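PDB 3F67: putative dienelactone hydrolase from Klebsiella pneumoniae subsp. pneumoniae MGH 78578, which is probably a hydrolase of the dienelactone hydrolase family, acting on ester bonds within an alpha/beta-hydrolase fold. Local coordinates for residues T9-Q14 / M18-A23. Numbering follows the deposited sequence. Where two conformers were deposited one is given.
Sequences TSIPSQ and MPAYHA
Ile11 and Met18, a selenomethionine, pair across the hairpin as an antiparallel hydrogen-bonded pair, Ile11 N reaching Met18 O at 2.7 Å and Met18 N returning to Ile11 O at 2.9 Å. Thr9 and Ala20 form the next such pair, with both bonds, Thr9 N to Ala20 O and Ala20 N to Thr9 O, at 3.0 Å. Between them, at the non-hydrogen-bonded pair of Ser10 and Pro19, the backbones meet through CA-H...O contacts, Pro19 CA to Thr9 O and Ser10 CA to Met18 O. The side chains of Thr9, Ile11, Met18 and Ala20 share the opposite face. Those of Ile11 and Met18 run side by side in the same direction. With CG1 of Ile11 beside the backbone N (chi1 -71°) and anti to the carbonyl carbon, and the chain extended beyond, CD1 settles on Ala20 CB at 3.7 Å, while CG2 looks to Met18 CE at 4.2 Å. The bend about the last torsion of Met18 (chi3 59°) also carries this methyl to within 4.1 Å of Ser13 OG, a hydroxyl hydrogen-bonded to Asp99 of helix 93-108. Further along, Thr9 CG2 meets His22 CD2 obliquely at 3.7 Å, the two side chains crossing nearly at right angles. Strand 16-25 pairs antiparallel with strand 61-65, where Ile63 touches Ile11, and strand 4-13 is outermost. Four backbone bonds thus fix the register, and the Ile11, Met18 and Ala20 methyls form an apolar patch between polar groups at Thr9/His22 and Ser13/Asp99.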
ATOM      1  N   THR A   9      -7.576 -14.091  -9.172  1.00 21.39           N
ATOM      2  CA  THR A   9      -6.859 -15.320  -8.952  1.00 23.17           C
ATOM      3  C   THR A   9      -6.856 -15.600  -7.448  1.00 22.80           C
ATOM      4  O   THR A   9      -7.402 -14.813  -6.667  1.00 23.21           O
ATOM      5  CB  THR A   9      -5.425 -15.274  -9.618  1.00 23.21           C
ATOM      6  OG1 THR A   9      -4.887 -16.600  -9.681  1.00 27.07           O
ATOM      7  CG2 THR A   9      -4.506 -14.347  -8.822  1.00 27.22           C
ATOM      8  N   SER A  10      -6.352 -16.769  -7.077  0.50 22.41           N
ATOM      9  CA  SER A  10      -6.061 -17.066  -5.699  0.50 22.25           C
ATOM     10  C   SER A  10      -4.564 -16.955  -5.622  0.50 21.85           C
ATOM     11  O   SER A  10      -3.863 -17.251  -6.603  0.50 21.71           O
ATOM     12  CB  SER A  10      -6.471 -18.494  -5.349  0.50 22.90           C
ATOM     13  OG  SER A  10      -7.874 -18.638  -5.339  0.50 23.52           O
ATOM     14  N   ILE A  11      -4.078 -16.535  -4.464  1.00 20.88           N
ATOM     15  CA  ILE A  11      -2.660 -16.581  -4.195  1.00 20.61           C
ATOM     16  C   ILE A  11      -2.456 -17.552  -3.048  1.00 19.56           C
ATOM     17  O   ILE A  11      -3.017 -17.364  -1.961  1.00 18.10           O
ATOM     18  CB  ILE A  11      -2.139 -15.182  -3.905  1.00 20.25           C
ATOM     19  CG1 ILE A  11      -2.169 -14.423  -5.266  1.00 23.70           C
ATOM     20  CG2 ILE A  11      -0.675 -15.268  -3.320  1.00 18.94           C
ATOM     21  CD1 ILE A  11      -1.664 -13.079  -5.248  1.00 26.96           C
ATOM     22  N   PRO A  12      -1.638 -18.596  -3.274  1.00 20.97           N
ATOM     23  CA  PRO A  12      -1.411 -19.573  -2.205  1.00 22.11           C
ATOM     24  C   PRO A  12      -0.668 -18.877  -1.055  1.00 23.77           C
ATOM     25  O   PRO A  12       0.321 -18.190  -1.287  1.00 22.66           O
ATOM     26  CB  PRO A  12      -0.541 -20.661  -2.881  1.00 23.07           C
ATOM     27  CG  PRO A  12      -0.723 -20.466  -4.376  1.00 21.93           C
ATOM     28  CD  PRO A  12      -0.995 -18.965  -4.562  1.00 20.89           C
ATOM     29  N   SER A  13      -1.154 -18.992   0.175  1.00 24.46           N
ATOM     30  CA  SER A  13      -0.584 -18.133   1.219  1.00 27.96           C
ATOM     31  C   SER A  13      -0.730 -18.713   2.605  1.00 29.17           C
ATOM     32  O   SER A  13      -1.850 -18.823   3.133  1.00 28.95           O
ATOM     33  CB  SER A  13      -1.169 -16.700   1.168  1.00 27.34           C
ATOM     34  OG  SER A  13      -0.410 -15.797   1.996  1.00 30.98           O
ATOM     35  N   GLN A  14       0.422 -19.050   3.200  1.00 30.58           N
ATOM     36  CA  GLN A  14       0.474 -19.673   4.531  1.00 31.15           C
ATOM     37  C   GLN A  14      -0.528 -20.859   4.651  1.00 31.46           C
ATOM     38  O   GLN A  14      -1.132 -21.074   5.712  1.00 32.26           O
ATOM     39  CB  GLN A  14       0.250 -18.597   5.626  1.00 31.45           C
ATOM     40  CG  GLN A  14       1.108 -17.316   5.438  1.00 31.81           C
ATOM     41  CD  GLN A  14       0.912 -16.269   6.532  1.00 34.23           C
ATOM     42  OE1 GLN A  14       0.245 -15.212   6.345  1.00 29.66           O
ATOM     43  NE2 GLN A  14       1.523 -16.532   7.678  1.00 32.34           N
HETATM   44  N   MSE A  18      -5.731 -17.010  -0.899  1.00 17.79           N
HETATM   45  CA  MSE A  18      -6.122 -15.613  -0.723  1.00 16.81           C
HETATM   46  C   MSE A  18      -6.570 -15.018  -2.055  1.00 17.19           C
HETATM   47  O   MSE A  18      -5.806 -15.041  -3.034  1.00 17.21           O
HETATM   48  CB  MSE A  18      -4.912 -14.816  -0.231  1.00 17.34           C
HETATM   49  CG  MSE A  18      -5.244 -13.300  -0.060  1.00 16.14           C
HETATM   50 SE   MSE A  18      -3.774 -12.478   0.945  0.90 16.66          SE
HETATM   51  CE  MSE A  18      -2.339 -12.929  -0.294  1.00 17.11           C
ATOM     52  N   PRO A  19      -7.812 -14.513  -2.128  1.00 16.67           N
ATOM     53  CA  PRO A  19      -8.253 -13.881  -3.375  1.00 15.84           C
ATOM     54  C   PRO A  19      -7.403 -12.670  -3.675  1.00 15.40           C
ATOM     55  O   PRO A  19      -6.943 -11.988  -2.750  1.00 14.62           O
ATOM     56  CB  PRO A  19      -9.687 -13.386  -3.053  1.00 17.39           C
ATOM     57  CG  PRO A  19     -10.093 -14.219  -1.891  1.00 17.46           C
ATOM     58  CD  PRO A  19      -8.850 -14.471  -1.097  1.00 16.69           C
ATOM     59  N   ALA A  20      -7.228 -12.404  -4.962  1.00 15.13           N
ATOM     60  CA  ALA A  20      -6.507 -11.185  -5.386  1.00 15.20           C
ATOM     61  C   ALA A  20      -6.949 -10.773  -6.756  1.00 17.01           C
ATOM     62  O   ALA A  20      -7.319 -11.616  -7.576  1.00 18.51           O
ATOM     63  CB  ALA A  20      -5.004 -11.401  -5.374  1.00 15.89           C
ATOM     64  N   TYR A  21      -6.853  -9.480  -7.016  1.00 15.20           N
ATOM     65  CA  TYR A  21      -7.140  -8.961  -8.355  1.00 15.97           C
ATOM     66  C   TYR A  21      -5.791  -8.613  -8.970  1.00 15.52           C
ATOM     67  O   TYR A  21      -4.890  -8.165  -8.255  1.00 14.74           O
ATOM     68  CB  TYR A  21      -7.965  -7.677  -8.203  1.00 14.24           C
ATOM     69  CG  TYR A  21      -8.385  -7.047  -9.535  1.00 15.11           C
ATOM     70  CD1 TYR A  21      -9.423  -7.600 -10.292  1.00 17.53           C
ATOM     71  CD2 TYR A  21      -7.762  -5.895  -9.992  1.00 14.40           C
ATOM     72  CE1 TYR A  21      -9.803  -7.011 -11.526  1.00 18.45           C
ATOM     73  CE2 TYR A  21      -8.143  -5.289 -11.176  1.00 16.72           C
ATOM     74  CZ  TYR A  21      -9.160  -5.859 -11.938  1.00 17.55           C
ATOM     75  OH  TYR A  21      -9.535  -5.269 -13.123  1.00 19.17           O
ATOM     76  N   HIS A  22      -5.642  -8.814 -10.267  1.00 14.92           N
ATOM     77  CA  HIS A  22      -4.386  -8.427 -10.929  1.00 16.29           C
ATOM     78  C   HIS A  22      -4.635  -7.825 -12.292  1.00 16.00           C
ATOM     79  O   HIS A  22      -5.614  -8.178 -12.965  1.00 17.76           O
ATOM     80  CB  HIS A  22      -3.377  -9.615 -11.015  1.00 16.42           C
ATOM     81  CG  HIS A  22      -3.883 -10.781 -11.814  1.00 18.56           C
ATOM     82  ND1 HIS A  22      -3.544 -10.998 -13.134  1.00 23.31           N
ATOM     83  CD2 HIS A  22      -4.727 -11.786 -11.474  1.00 22.89           C
ATOM     84  CE1 HIS A  22      -4.180 -12.071 -13.580  1.00 25.49           C
ATOM     85  NE2 HIS A  22      -4.889 -12.581 -12.587  1.00 24.98           N
ATOM     86  N   ALA A  23      -3.763  -6.912 -12.694  1.00 15.54           N
ATOM     87  CA  ALA A  23      -3.869  -6.265 -14.012  1.00 15.33           C
ATOM     88  C   ALA A  23      -2.462  -6.118 -14.547  1.00 15.21           C
ATOM     89  O   ALA A  23      -1.518  -5.889 -13.770  1.00 14.41           O
ATOM     90  CB  ALA A  23      -4.528  -4.826 -13.873  1.00 14.91           C
TER